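Local atomic coordinates of putative polyketide cyclase (Silicibacter sp. TM1040, PDB entry 3F8H), a protein that is of unknown function but carries a SnoaL-like domain and may act as a polyketide cyclase. Residues Y96-T101 / Q115-P120; D29-G34 / Y74-T79; A48-E53 / R134-Y139; T90-E95 / S123-R128; G108-R113 / D143-V148. All coordinates share one frame; numbering follows the deposited sequence. Where two conformers were deposited one is given.

Contact 1: residues Y96-T101 / Q115-P120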
# COMPACT_ATOMS: atom_id res chain seq x y z
N TYR A 96 5.17 -4.17 5.95
CA TYR A 96 5.50 -4.58 7.31
C TYR A 96 4.25 -4.93 8.10
O TYR A 96 3.12 -4.77 7.63
CB TYR A 96 6.28 -3.45 8.02
CG TYR A 96 5.64 -2.08 7.84
CD1 TYR A 96 5.94 -1.32 6.75
CD2 TYR A 96 4.69 -1.59 8.75
CE1 TYR A 96 5.31 -0.09 6.53
CE2 TYR A 96 4.07 -0.38 8.55
CZ TYR A 96 4.38 0.37 7.43
OH TYR A 96 3.78 1.59 7.21
N THR A 97 4.51 -5.40 9.30
CA THR A 97 3.50 -5.81 10.27
C THR A 97 3.45 -4.84 11.45
O THR A 97 4.45 -4.53 12.07
CB THR A 97 3.75 -7.23 10.82
OG1 THR A 97 3.79 -8.15 9.72
CG2 THR A 97 2.61 -7.67 11.83
N VAL A 98 2.26 -4.31 11.66
CA VAL A 98 1.98 -3.41 12.77
C VAL A 98 1.38 -4.18 13.93
O VAL A 98 0.36 -4.85 13.79
CB VAL A 98 0.97 -2.32 12.38
CG1 VAL A 98 0.69 -1.44 13.60
CG2 VAL A 98 1.50 -1.50 11.15
N ASN A 99 2.07 -4.08 15.07
CA ASN A 99 1.64 -4.66 16.33
C ASN A 99 1.43 -3.53 17.32
O ASN A 99 2.36 -2.79 17.59
CB ASN A 99 2.74 -5.54 16.91
CG ASN A 99 3.32 -6.49 15.90
OD1 ASN A 99 2.86 -7.64 15.82
ND2 ASN A 99 4.31 -6.01 15.07
N GLY A 100 0.21 -3.40 17.85
CA GLY A 100 -0.08 -2.33 18.81
C GLY A 100 -1.14 -2.55 19.87
O GLY A 100 -1.77 -3.56 19.96
N THR A 101 -1.28 -1.48 20.64
CA THR A 101 -2.27 -1.31 21.69
C THR A 101 -2.93 0.04 21.49
O THR A 101 -2.27 1.06 21.28
CB THR A 101 -1.59 -1.33 23.06
OG1 THR A 101 -0.81 -2.53 23.13
CG2 THR A 101 -2.62 -1.30 24.26
N GLN A 115 -7.06 -2.22 23.70
CA GLN A 115 -7.15 -3.38 22.81
C GLN A 115 -5.84 -3.57 22.05
O GLN A 115 -5.25 -2.60 21.56
CB GLN A 115 -8.21 -3.23 21.68
CG GLN A 115 -9.61 -2.86 22.00
CD GLN A 115 -9.80 -1.38 22.07
OE1 GLN A 115 -8.98 -0.65 22.63
NE2 GLN A 115 -10.91 -0.91 21.53
N SER A 116 -5.44 -4.82 21.89
CA SER A 116 -4.28 -5.15 21.07
C SER A 116 -4.71 -5.44 19.63
O SER A 116 -5.86 -5.82 19.34
CB SER A 116 -3.49 -6.32 21.69
OG SER A 116 -4.11 -7.54 21.40
N TYR A 117 -3.81 -5.19 18.71
CA TYR A 117 -4.09 -5.45 17.32
C TYR A 117 -2.81 -5.81 16.57
O TYR A 117 -1.68 -5.48 16.97
CB TYR A 117 -4.79 -4.24 16.65
CG TYR A 117 -4.03 -2.91 16.80
CD1 TYR A 117 -4.32 -2.08 17.87
CD2 TYR A 117 -3.02 -2.52 15.93
CE1 TYR A 117 -3.65 -0.86 18.04
CE2 TYR A 117 -2.32 -1.29 16.11
CZ TYR A 117 -2.65 -0.48 17.18
OH TYR A 117 -2.00 0.72 17.42
N LYS A 118 -3.01 -6.50 15.47
CA LYS A 118 -1.90 -6.88 14.61
C LYS A 118 -2.37 -6.85 13.18
O LYS A 118 -3.37 -7.47 12.83
CB LYS A 118 -1.37 -8.28 14.95
CG LYS A 118 -0.13 -8.66 14.14
CD LYS A 118 0.22 -10.15 14.20
CE LYS A 118 0.86 -10.57 15.51
NZ LYS A 118 1.32 -12.00 15.56
N LEU A 119 -1.67 -6.11 12.36
CA LEU A 119 -2.09 -6.06 10.98
C LEU A 119 -1.02 -5.58 10.04
O LEU A 119 -0.13 -4.82 10.41
CB LEU A 119 -3.35 -5.21 10.82
CG LEU A 119 -3.17 -3.72 10.94
CD1 LEU A 119 -4.44 -3.05 10.52
CD2 LEU A 119 -2.77 -3.34 12.33
N PRO A 120 -1.10 -6.06 8.80
CA PRO A 120 -0.19 -5.67 7.78
C PRO A 120 -0.48 -4.26 7.37
O PRO A 120 -1.58 -3.77 7.55
CB PRO A 120 -0.49 -6.63 6.63
CG PRO A 120 -1.55 -7.53 7.09
CD PRO A 120 -2.05 -7.11 8.38
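Gln115 O receives the CA-H of Thr101, where strands 115-128 and 91-102 run antiparallel in the sheet. Ser116 then faces Thr101 in a non-hydrogen-bonded pair, its CA-H directed at Gly100 O. Tyr117 comes next, in a hydrogen-bonded pair with Gly100: Gly100 N reaches Tyr117 O at 2.9 Å (171°), and Tyr117 N returns the bond to Gly100 O. With CG between its backbone N and carbonyl carbon (chi1 54°), the Tyr117 ring folds back over the glycine, whose CA lies 3.8 Å from the ring centroid in a CH-pi contact. Val98 CG1 meets the edge of the same ring, and the phenol OH is hydrogen-bonded to Glu76 OE2. On the other face Lys118 runs beside Asn99, its CG 3.7 Å from Thr97 CG2 and its CE 3.6 Å from Asn99 OD1; Asn99 ND2 is hydrogen-bonded to Glu77 O on strand 74-85. Leu119 closes the second hydrogen-bonded pair, its N 2.8 Å from Val98 O; its CD2 packs on Val98 CB. Pro120 CA lies against Tyr96 O. The pairing is two-sided: apolar groups on the Val98 face, mostly polar chains touching through aliphatic parts on the other; a CB on Gly100 would probably clash with the ring.

Contact 2: residues D29-G34 / Y74-T79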
# COMPACT_ATOMS: atom_id res chain seq x y z
N ASP A 29 13.00 2.78 11.97
CA ASP A 29 13.77 2.48 13.18
C ASP A 29 13.48 3.54 14.24
O ASP A 29 13.31 3.24 15.42
CB ASP A 29 15.29 2.44 12.93
CG ASP A 29 15.75 1.16 12.30
OD1 ASP A 29 14.99 0.16 12.33
OD2 ASP A 29 16.90 1.14 11.80
N ALA A 30 13.41 4.79 13.81
CA ALA A 30 13.12 5.92 14.75
C ALA A 30 11.70 5.74 15.33
O ALA A 30 11.46 5.87 16.53
CB ALA A 30 13.27 7.30 14.06
N PHE A 31 10.76 5.43 14.45
CA PHE A 31 9.38 5.14 14.83
C PHE A 31 9.32 4.10 15.94
O PHE A 31 8.69 4.30 16.97
CB PHE A 31 8.55 4.67 13.60
CG PHE A 31 7.10 4.35 13.93
CD1 PHE A 31 6.75 3.09 14.38
CD2 PHE A 31 6.10 5.31 13.79
CE1 PHE A 31 5.43 2.77 14.71
CE2 PHE A 31 4.78 5.00 14.12
CZ PHE A 31 4.44 3.72 14.59
N ASN A 32 9.99 2.98 15.72
CA ASN A 32 10.01 1.88 16.65
C ASN A 32 10.60 2.27 18.00
O ASN A 32 10.23 1.70 19.03
CB ASN A 32 10.78 0.67 16.10
CG ASN A 32 9.89 -0.24 15.26
OD1 ASN A 32 8.66 -0.16 15.32
ND2 ASN A 32 10.52 -1.15 14.48
N ALA A 33 11.56 3.20 17.96
CA ALA A 33 12.29 3.66 19.13
C ALA A 33 11.54 4.78 19.82
O ALA A 33 11.95 5.26 20.87
CB ALA A 33 13.74 4.16 18.75
N GLY A 34 10.47 5.22 19.21
CA GLY A 34 9.66 6.29 19.75
C GLY A 34 10.38 7.62 19.63
O GLY A 34 10.18 8.55 20.43
N TYR A 74 -1.93 5.60 20.28
CA TYR A 74 -1.40 4.26 19.99
C TYR A 74 0.02 4.04 20.41
O TYR A 74 0.83 4.94 20.39
CB TYR A 74 -1.37 4.00 18.47
CG TYR A 74 -2.62 4.38 17.72
CD1 TYR A 74 -3.71 3.53 17.67
CD2 TYR A 74 -2.72 5.59 17.07
CE1 TYR A 74 -4.85 3.89 17.02
CE2 TYR A 74 -3.87 5.97 16.44
CZ TYR A 74 -4.94 5.10 16.41
OH TYR A 74 -6.10 5.43 15.76
N LYS A 75 0.29 2.79 20.77
CA LYS A 75 1.68 2.33 20.95
C LYS A 75 1.85 1.14 20.03
O LYS A 75 1.17 0.14 20.18
CB LYS A 75 1.99 1.92 22.38
CG LYS A 75 3.45 1.41 22.52
CD LYS A 75 4.52 2.40 21.92
CE LYS A 75 5.99 1.84 21.98
NZ LYS A 75 7.07 2.72 21.44
N GLU A 76 2.79 1.27 19.10
CA GLU A 76 3.00 0.26 18.08
C GLU A 76 4.45 -0.04 17.81
O GLU A 76 5.33 0.80 17.98
CB GLU A 76 2.44 0.76 16.73
CG GLU A 76 1.05 1.27 16.76
CD GLU A 76 0.51 1.64 15.39
OE1 GLU A 76 1.28 2.10 14.51
OE2 GLU A 76 -0.72 1.49 15.22
N GLU A 77 4.67 -1.28 17.41
CA GLU A 77 5.97 -1.71 16.93
C GLU A 77 5.81 -2.37 15.55
O GLU A 77 4.84 -3.08 15.26
CB GLU A 77 6.67 -2.63 17.93
CG GLU A 77 7.07 -1.91 19.23
CD GLU A 77 8.16 -0.84 18.99
OE1 GLU A 77 9.04 -1.09 18.14
OE2 GLU A 77 8.15 0.22 19.66
N LEU A 78 6.77 -2.10 14.70
CA LEU A 78 6.74 -2.62 13.34
C LEU A 78 7.74 -3.74 13.20
O LEU A 78 8.90 -3.62 13.62
CB LEU A 78 7.06 -1.51 12.37
CG LEU A 78 6.36 -0.15 12.55
CD1 LEU A 78 6.91 0.87 11.50
CD2 LEU A 78 4.87 -0.26 12.47
N THR A 79 7.27 -4.85 12.62
CA THR A 79 8.09 -6.04 12.42
C THR A 79 7.94 -6.54 11.00
O THR A 79 7.13 -6.00 10.25
CB THR A 79 7.68 -7.15 13.38
OG1 THR A 79 6.26 -7.41 13.25
CG2 THR A 79 8.00 -6.75 14.83
O HOH W 1 6.71 2.99 18.59
O HOH W 2 9.88 2.31 22.17
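Asn32 sits in the last turn of helix 23-33, where the helix of this SnoaL-like alpha+beta fold packs on strand 74-85, an outermost strand of the sheet within the chain. From CB outward, CB lies 3.2 Å from Glu77 OE1, and CG stays beside the same carboxylate oxygen. At the tip the amide grips the backbone of Leu78 twice: OD1 accepts Leu78 N at 2.8 Å, nearly straight (165°), and ND2 gives a proton to Leu78 O at 3.1 Å, in the carbonyl plane and on a lone pair. This pairing fixes the rotation of the amide. OD1 also lies 3.0 Å from Glu77 OE1, two acceptors close without a hydrogen bond. Phe31, with CG anti to its backbone N (chi1 180°), lays its ring against the Leu78 side chain, CD1 meeting Leu78 CD1 at 3.6 Å. Glu76 OE1 approaches the ring edge, while its OE2 is held by Tyr117 OH. A Schellman motif at Gly34 ends the helix. Lys75 reaches across toward the helix end, in a weak salt bridge with Glu77 OE2, and its NZ donates to a water, 2.9 Å away, that lies within hydrogen-bonding distance of Phe31 O and Glu76 O.

Contact 3: residues A48-E53 / R134-Y139. With ACT (acetate ion), chain G.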
# COMPACT_ATOMS: atom_id res chain seq x y z
N ALA A 48 5.14 16.11 2.04
CA ALA A 48 3.73 15.93 1.83
C ALA A 48 3.31 14.60 2.39
O ALA A 48 3.59 13.54 1.83
CB ALA A 48 3.35 16.05 0.32
N HIS A 49 2.55 14.69 3.49
CA HIS A 49 1.99 13.56 4.21
C HIS A 49 0.55 13.39 3.75
O HIS A 49 -0.36 14.17 4.04
CB HIS A 49 2.11 13.79 5.69
CG HIS A 49 1.49 12.72 6.53
ND1 HIS A 49 1.00 12.97 7.80
CD2 HIS A 49 1.29 11.40 6.31
CE1 HIS A 49 0.54 11.85 8.32
NE2 HIS A 49 0.69 10.88 7.43
N HIS A 50 0.38 12.35 2.95
CA HIS A 50 -0.91 12.05 2.33
C HIS A 50 -1.75 11.21 3.26
O HIS A 50 -1.63 10.00 3.28
CB HIS A 50 -0.73 11.32 0.99
CG HIS A 50 -0.14 12.17 -0.09
ND1 HIS A 50 -0.73 12.33 -1.33
CD2 HIS A 50 0.98 12.93 -0.11
CE1 HIS A 50 0.01 13.14 -2.07
NE2 HIS A 50 1.06 13.51 -1.36
N VAL A 51 -2.60 11.88 4.01
CA VAL A 51 -3.51 11.17 4.93
C VAL A 51 -4.62 10.63 4.03
O VAL A 51 -5.00 9.45 4.07
CB VAL A 51 -3.99 12.07 6.05
CG1 VAL A 51 -5.07 11.35 6.85
CG2 VAL A 51 -2.75 12.47 6.93
N ASN A 52 -5.03 11.52 3.16
CA ASN A 52 -5.94 11.20 2.04
C ASN A 52 -5.96 12.34 1.02
O ASN A 52 -5.38 13.42 1.26
CB ASN A 52 -7.35 10.85 2.51
CG ASN A 52 -8.01 11.96 3.21
OD1 ASN A 52 -8.25 13.05 2.64
ND2 ASN A 52 -8.36 11.71 4.48
N GLU A 53 -6.62 12.09 -0.11
CA GLU A 53 -6.61 13.06 -1.25
C GLU A 53 -7.00 14.45 -0.84
O GLU A 53 -6.43 15.45 -1.28
CB GLU A 53 -7.51 12.61 -2.43
CG GLU A 53 -6.81 11.61 -3.38
CD GLU A 53 -7.75 11.03 -4.46
OE1 GLU A 53 -8.58 11.78 -5.02
OE2 GLU A 53 -7.62 9.82 -4.75
N ARG A 134 7.53 12.77 0.34
CA ARG A 134 6.16 12.27 0.40
C ARG A 134 6.08 10.93 1.08
O ARG A 134 6.92 10.05 0.88
CB ARG A 134 5.56 12.06 -0.99
CG ARG A 134 4.26 11.28 -0.81
CD ARG A 134 3.58 10.92 -2.04
NE ARG A 134 4.31 10.01 -2.93
CZ ARG A 134 4.01 8.72 -3.12
NH1 ARG A 134 3.02 8.11 -2.47
NH2 ARG A 134 4.73 8.05 -4.00
N VAL A 135 5.00 10.80 1.83
CA VAL A 135 4.67 9.62 2.63
C VAL A 135 3.19 9.29 2.51
O VAL A 135 2.36 10.15 2.79
CB VAL A 135 4.89 9.88 4.16
CG1 VAL A 135 4.29 8.75 4.98
CG2 VAL A 135 6.33 10.08 4.50
N THR A 136 2.89 8.08 2.07
CA THR A 136 1.51 7.55 2.02
C THR A 136 1.52 6.17 2.65
O THR A 136 2.39 5.39 2.39
CB THR A 136 0.88 7.42 0.60
OG1 THR A 136 1.17 8.57 -0.21
CG2 THR A 136 -0.62 7.31 0.76
N THR A 137 0.53 5.90 3.50
CA THR A 137 0.44 4.62 4.21
C THR A 137 -0.93 4.03 4.06
O THR A 137 -1.94 4.73 4.09
CB THR A 137 0.85 4.81 5.67
OG1 THR A 137 2.26 5.15 5.71
CG2 THR A 137 0.62 3.51 6.47
N TYR A 138 -0.94 2.75 3.77
CA TYR A 138 -2.20 2.03 3.60
C TYR A 138 -2.28 0.84 4.52
O TYR A 138 -1.27 0.21 4.90
CB TYR A 138 -2.32 1.49 2.18
CG TYR A 138 -2.30 2.49 1.05
CD1 TYR A 138 -3.43 3.22 0.72
CD2 TYR A 138 -1.20 2.60 0.24
CE1 TYR A 138 -3.42 4.09 -0.33
CE2 TYR A 138 -1.17 3.46 -0.81
CZ TYR A 138 -2.27 4.22 -1.09
OH TYR A 138 -2.23 5.05 -2.17
N TYR A 139 -3.50 0.51 4.85
CA TYR A 139 -3.79 -0.69 5.66
C TYR A 139 -5.27 -0.97 5.61
O TYR A 139 -6.08 -0.11 5.16
CB TYR A 139 -3.30 -0.49 7.10
CG TYR A 139 -3.98 0.69 7.71
CD1 TYR A 139 -5.19 0.53 8.38
CD2 TYR A 139 -3.45 1.96 7.59
CE1 TYR A 139 -5.85 1.59 8.91
CE2 TYR A 139 -4.12 3.05 8.12
CZ TYR A 139 -5.32 2.85 8.77
OH TYR A 139 -5.99 3.90 9.32
C ACT G . -5.97 3.48 4.30
O ACT G . -5.66 2.60 3.44
OXT ACT G . -5.17 4.48 4.43
CH3 ACT G . -7.22 3.35 5.14
O HOH W 3 -1.15 7.96 4.90
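Strand 48-50 runs parallel to strand 134-139, their directions 12° apart, with Val135 N on Ala48 O at 3.1 Å and His50 N on Val135 O at 3.0 Å. This is the parallel pair in the mixed, curved sheet of the SnoaL-like fold, joining a short early strand to the last one. Arg134 and His50 share a face. CG of Arg134 leaves anti to its backbone N (chi1 169°), which carries the chain across Ala48 O and brings CD over the face of the His50 imidazole, 4.0 Å from its centroid in a CH-pi contact. The guanidinium stands steeply to that ring, planes 73° apart. A bend at chi3 turns it along its own strand, where NH1 donates to Thr136 OG1 at 3.0 Å, in the guanidinium plane. NH2 forms salt bridges with Asp126 and with Glu95 of the second subunit. An alanine here would remove the methylene that covers the imidazole face and is likely to leave both carboxylates short of a cationic mate at the subunit interface. On the opposite face His49 presents its ring edge to Val135 O. Tyr139 N makes a weak hydrogen bond, 3.3 Å, to O of an acetate, probably from the crystallisation liquor. Beyond His50 the strands part and a water joins them, 2.6 Å from His50 O and accepting from Thr137 N at 3.0 Å.

Contact 4: residues T90-E95 / S123-R128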
# COMPACT_ATOMS: atom_id res chain seq x y z
N THR A 90 14.71 7.82 -5.84
CA THR A 90 13.68 8.85 -5.65
C THR A 90 12.33 8.32 -5.25
O THR A 90 11.37 9.08 -5.01
CB THR A 90 13.50 9.69 -6.93
OG1 THR A 90 13.02 8.85 -8.00
CG2 THR A 90 14.85 10.32 -7.31
N ARG A 91 12.25 7.01 -5.22
CA ARG A 91 11.01 6.34 -4.82
C ARG A 91 11.33 5.12 -3.98
O ARG A 91 12.33 4.42 -4.23
CB ARG A 91 10.19 5.91 -6.07
CG ARG A 91 9.96 6.97 -7.12
CD ARG A 91 8.83 7.88 -6.73
NE ARG A 91 7.60 7.10 -6.63
CZ ARG A 91 6.72 6.93 -7.62
NH1 ARG A 91 6.88 7.51 -8.79
NH2 ARG A 91 5.65 6.21 -7.44
N ALA A 92 10.46 4.84 -3.02
CA ALA A 92 10.59 3.66 -2.15
C ALA A 92 9.24 3.19 -1.64
O ALA A 92 8.25 3.90 -1.73
CB ALA A 92 11.53 3.94 -0.95
N ALA A 93 9.24 1.96 -1.18
CA ALA A 93 8.07 1.27 -0.65
C ALA A 93 8.49 0.40 0.51
O ALA A 93 9.61 -0.00 0.61
CB ALA A 93 7.39 0.42 -1.72
N ALA A 94 7.55 0.17 1.41
CA ALA A 94 7.84 -0.71 2.53
C ALA A 94 6.59 -1.45 2.91
O ALA A 94 5.50 -0.89 2.93
CB ALA A 94 8.36 0.09 3.72
N GLU A 95 6.78 -2.73 3.19
CA GLU A 95 5.70 -3.59 3.67
C GLU A 95 6.11 -4.15 5.02
O GLU A 95 7.27 -4.53 5.25
CB GLU A 95 5.39 -4.72 2.69
CG GLU A 95 4.01 -5.28 3.00
CD GLU A 95 3.58 -6.42 2.09
OE1 GLU A 95 4.42 -7.09 1.45
OE2 GLU A 95 2.37 -6.65 2.05
N SER A 123 3.60 1.24 3.00
CA SER A 123 3.89 2.65 2.75
C SER A 123 4.67 2.89 1.46
O SER A 123 5.49 2.08 1.04
CB SER A 123 4.69 3.25 3.91
OG SER A 123 4.01 3.23 5.17
N PHE A 124 4.36 4.02 0.85
CA PHE A 124 5.04 4.48 -0.35
C PHE A 124 5.60 5.87 -0.11
O PHE A 124 4.99 6.70 0.57
CB PHE A 124 4.12 4.46 -1.54
CG PHE A 124 3.63 3.09 -1.90
CD1 PHE A 124 4.41 2.25 -2.71
CD2 PHE A 124 2.45 2.59 -1.37
CE1 PHE A 124 3.95 0.95 -3.02
CE2 PHE A 124 2.00 1.29 -1.68
CZ PHE A 124 2.73 0.48 -2.47
N PHE A 125 6.78 6.09 -0.68
CA PHE A 125 7.53 7.31 -0.49
C PHE A 125 8.14 7.86 -1.75
O PHE A 125 8.49 7.13 -2.68
CB PHE A 125 8.75 7.07 0.45
CG PHE A 125 8.42 6.43 1.77
CD1 PHE A 125 8.35 5.05 1.89
CD2 PHE A 125 8.22 7.21 2.89
CE1 PHE A 125 8.08 4.45 3.10
CE2 PHE A 125 7.91 6.63 4.10
CZ PHE A 125 7.84 5.24 4.22
N ASP A 126 8.25 9.18 -1.74
CA ASP A 126 9.08 9.89 -2.70
C ASP A 126 10.25 10.46 -1.87
O ASP A 126 10.10 10.80 -0.71
CB ASP A 126 8.42 11.09 -3.37
CG ASP A 126 7.20 10.75 -4.22
OD1 ASP A 126 7.01 9.62 -4.66
OD2 ASP A 126 6.41 11.70 -4.45
N LEU A 127 11.40 10.56 -2.49
CA LEU A 127 12.60 11.15 -1.86
C LEU A 127 13.33 12.05 -2.81
O LEU A 127 13.34 11.82 -4.00
CB LEU A 127 13.57 10.04 -1.41
CG LEU A 127 13.07 8.98 -0.41
CD1 LEU A 127 12.64 7.70 -1.18
CD2 LEU A 127 14.17 8.67 0.57
N ARG A 128 13.95 13.07 -2.25
CA ARG A 128 14.78 13.99 -2.99
C ARG A 128 15.99 14.37 -2.12
O ARG A 128 15.87 14.67 -0.93
CB ARG A 128 13.98 15.22 -3.40
CG ARG A 128 14.80 16.28 -4.11
CD ARG A 128 14.02 17.61 -4.22
NE ARG A 128 13.75 18.20 -2.90
CZ ARG A 128 12.54 18.51 -2.43
NH1 ARG A 128 11.44 18.33 -3.17
NH2 ARG A 128 12.42 19.04 -1.22
O HOH W 4 7.08 5.47 -4.29
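Ala92 and Phe125 exchange two backbone hydrogen bonds in this antiparallel pairing, as do Ala94 and Ser123. At the far end Leu127 N reaches Thr90 O at 2.9 Å, where the strand begins. The apolar contacts divide by face: Ala93 CB touches Phe124 CD1 at 3.6 Å on one, while on the other Ala92 CB meets Leu127 CD1 at 3.9 Å and the Phe125 ring turns its edge to the alanines. The charged contact is Arg91 with Asp126, side by side on the Phe124 face. Asp126 OD1 lies 3.3 Å from Arg91 NE but well out of the guanidinium plane, so charge alone links them; NE instead donates in plane to a water at 2.9 Å, which lies 2.7 Å from Phe125 O. Arg91 NH2 forms a salt bridge with Glu95 of the second subunit. A leucine in place of Arg91 would probably leave that water without its donor and cost this Glu95 one of its two arginine partners, Arg134 remaining. Asp126 also pairs with Arg134 of strand 131-139. Helix 23-33 lies over the Ala92, Ala94 and Phe125 face through Ile24 and Phe28, and the second subunit packs on the other, Phe124 ring meeting Phe124 ring.

Contact 5: residues G108-R113 / D143-V148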
# COMPACT_ATOMS: atom_id res chain seq x y z
N GLY A 108 -13.52 9.50 15.77
CA GLY A 108 -14.24 8.83 14.68
C GLY A 108 -13.97 7.35 14.61
O GLY A 108 -14.59 6.63 13.85
N LEU A 109 -13.01 6.91 15.40
CA LEU A 109 -12.66 5.49 15.49
C LEU A 109 -13.29 4.90 16.75
O LEU A 109 -13.81 5.64 17.57
CB LEU A 109 -11.16 5.32 15.42
CG LEU A 109 -10.73 5.53 13.98
CD1 LEU A 109 -9.20 5.50 13.83
CD2 LEU A 109 -11.40 4.43 13.11
N PRO A 110 -13.29 3.57 16.90
CA PRO A 110 -13.94 3.11 18.13
C PRO A 110 -13.25 3.51 19.41
O PRO A 110 -12.13 4.02 19.42
CB PRO A 110 -13.91 1.59 18.01
CG PRO A 110 -13.71 1.30 16.56
CD PRO A 110 -12.99 2.47 15.97
N GLU A 111 -13.94 3.22 20.49
CA GLU A 111 -13.45 3.58 21.82
C GLU A 111 -12.21 2.78 22.16
O GLU A 111 -12.15 1.58 21.98
CB GLU A 111 -14.52 3.37 22.88
CG GLU A 111 -14.08 3.74 24.31
CD GLU A 111 -15.13 3.38 25.36
OE1 GLU A 111 -16.30 3.21 24.99
OE2 GLU A 111 -14.77 3.28 26.56
N ALA A 112 -11.21 3.50 22.65
CA ALA A 112 -9.95 2.85 23.11
C ALA A 112 -10.21 2.18 24.45
O ALA A 112 -10.80 2.75 25.35
CB ALA A 112 -8.81 3.86 23.24
N ARG A 113 -9.74 0.94 24.55
CA ARG A 113 -9.89 0.14 25.77
C ARG A 113 -8.66 -0.72 25.98
O ARG A 113 -8.72 -1.77 26.59
CB ARG A 113 -11.14 -0.76 25.68
CG ARG A 113 -12.45 0.01 25.49
CD ARG A 113 -13.66 -0.93 25.32
NE ARG A 113 -13.70 -1.59 24.01
CZ ARG A 113 -13.29 -2.84 23.78
NH1 ARG A 113 -12.84 -3.59 24.79
NH2 ARG A 113 -13.37 -3.35 22.55
N ASP A 143 -10.58 -4.11 8.80
CA ASP A 143 -10.03 -5.19 9.60
C ASP A 143 -9.59 -4.69 10.95
O ASP A 143 -9.85 -5.31 12.00
CB ASP A 143 -8.84 -5.88 8.93
CG ASP A 143 -8.26 -6.98 9.79
OD1 ASP A 143 -9.03 -7.89 10.13
OD2 ASP A 143 -7.05 -6.96 10.11
N TRP A 144 -8.95 -3.53 10.93
CA TRP A 144 -8.51 -2.94 12.18
C TRP A 144 -9.69 -2.68 13.11
O TRP A 144 -9.63 -2.99 14.29
CB TRP A 144 -7.70 -1.65 11.99
CG TRP A 144 -7.22 -1.09 13.31
CD1 TRP A 144 -6.13 -1.50 14.04
CD2 TRP A 144 -7.82 -0.04 14.07
NE1 TRP A 144 -6.04 -0.78 15.22
CE2 TRP A 144 -7.06 0.13 15.25
CE3 TRP A 144 -8.94 0.77 13.87
CZ2 TRP A 144 -7.38 1.08 16.20
CZ3 TRP A 144 -9.25 1.71 14.82
CH2 TRP A 144 -8.47 1.85 15.98
N ILE A 145 -10.75 -2.13 12.55
CA ILE A 145 -11.94 -1.77 13.31
C ILE A 145 -12.58 -3.01 13.90
O ILE A 145 -13.11 -2.99 15.04
CB ILE A 145 -12.99 -1.02 12.45
CG1 ILE A 145 -12.47 0.39 12.14
CG2 ILE A 145 -14.34 -0.96 13.18
CD1 ILE A 145 -13.41 1.20 11.30
N LYS A 146 -12.48 -4.08 13.14
CA LYS A 146 -13.04 -5.35 13.56
C LYS A 146 -12.25 -5.85 14.78
O LYS A 146 -12.82 -6.21 15.80
CB LYS A 146 -12.99 -6.38 12.42
CG LYS A 146 -13.47 -7.75 12.80
N GLN A 147 -10.94 -5.76 14.68
CA GLN A 147 -10.05 -6.23 15.75
C GLN A 147 -10.28 -5.51 17.07
O GLN A 147 -10.33 -6.13 18.11
CB GLN A 147 -8.57 -6.10 15.36
CG GLN A 147 -8.09 -7.08 14.30
CD GLN A 147 -6.60 -7.03 14.08
OE1 GLN A 147 -5.84 -7.08 15.03
NE2 GLN A 147 -6.17 -6.96 12.81
N VAL A 148 -10.42 -4.19 17.03
CA VAL A 148 -10.54 -3.38 18.26
C VAL A 148 -11.94 -3.28 18.80
O VAL A 148 -12.17 -2.85 19.94
CB VAL A 148 -9.92 -1.95 18.12
CG1 VAL A 148 -8.42 -2.07 17.93
CG2 VAL A 148 -10.56 -1.16 17.00
O HOH W 5 -13.86 -0.23 21.37
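The long loop between strands 91-102 and 115-128 folds against the C-terminal helix 141-149, and this contact is where they meet, mostly through apolar side chains. Leu109 crosses Trp144 at about a right angle: both its methyls, CD1 and CD2, sit 3.9 Å from Trp144 CZ3, with CD2 at the indole edge. Pro110 fits in beside it, its CD 4.0 Å from the same Trp144 CZ3. Its CG reaches further along the helix to Ile145 CG2 at 4.1 Å and Val148 CG2 at 4.0 Å, so one rigid ring bridges successive turns. Val148 CG2 also lies over a face of the Trp144 indole, offset toward its rim. Further on, Arg113 NE donates to a water at 3.0 Å that donates to Glu111 O, and Arg113 NH2 forms a salt bridge with the terminal carboxylate of Ala150. Around this patch Tyr117 of strand 115-128 and Tyr102 of strand 91-102 meet Trp144 edge-to-face, and Tyr74 of strand 74-85 packs on both Leu109 and Trp144.

Contacts 1 and 4 are two lengths of one hairpin, strands 91-102 and 115-128, on opposite sides of the chain's centre. Contact 4 is the buried one, with small alanines and phenylalanines between a helix and the second subunit; contact 1 is partly buried, polar on one face. Contact 3 extends the same sheet by a parallel pair and shares the subunit interface with contact 4. Contact 2 lies at the surface and relies on an amide and waters where a helix meets the strand beside contact 1. Contact 5, farthest from contact 4 at about 28 Å between centres, is mainly apolar and joins contact 1 through bonds from Gln115 to Val148 and Gln147 to Lys118.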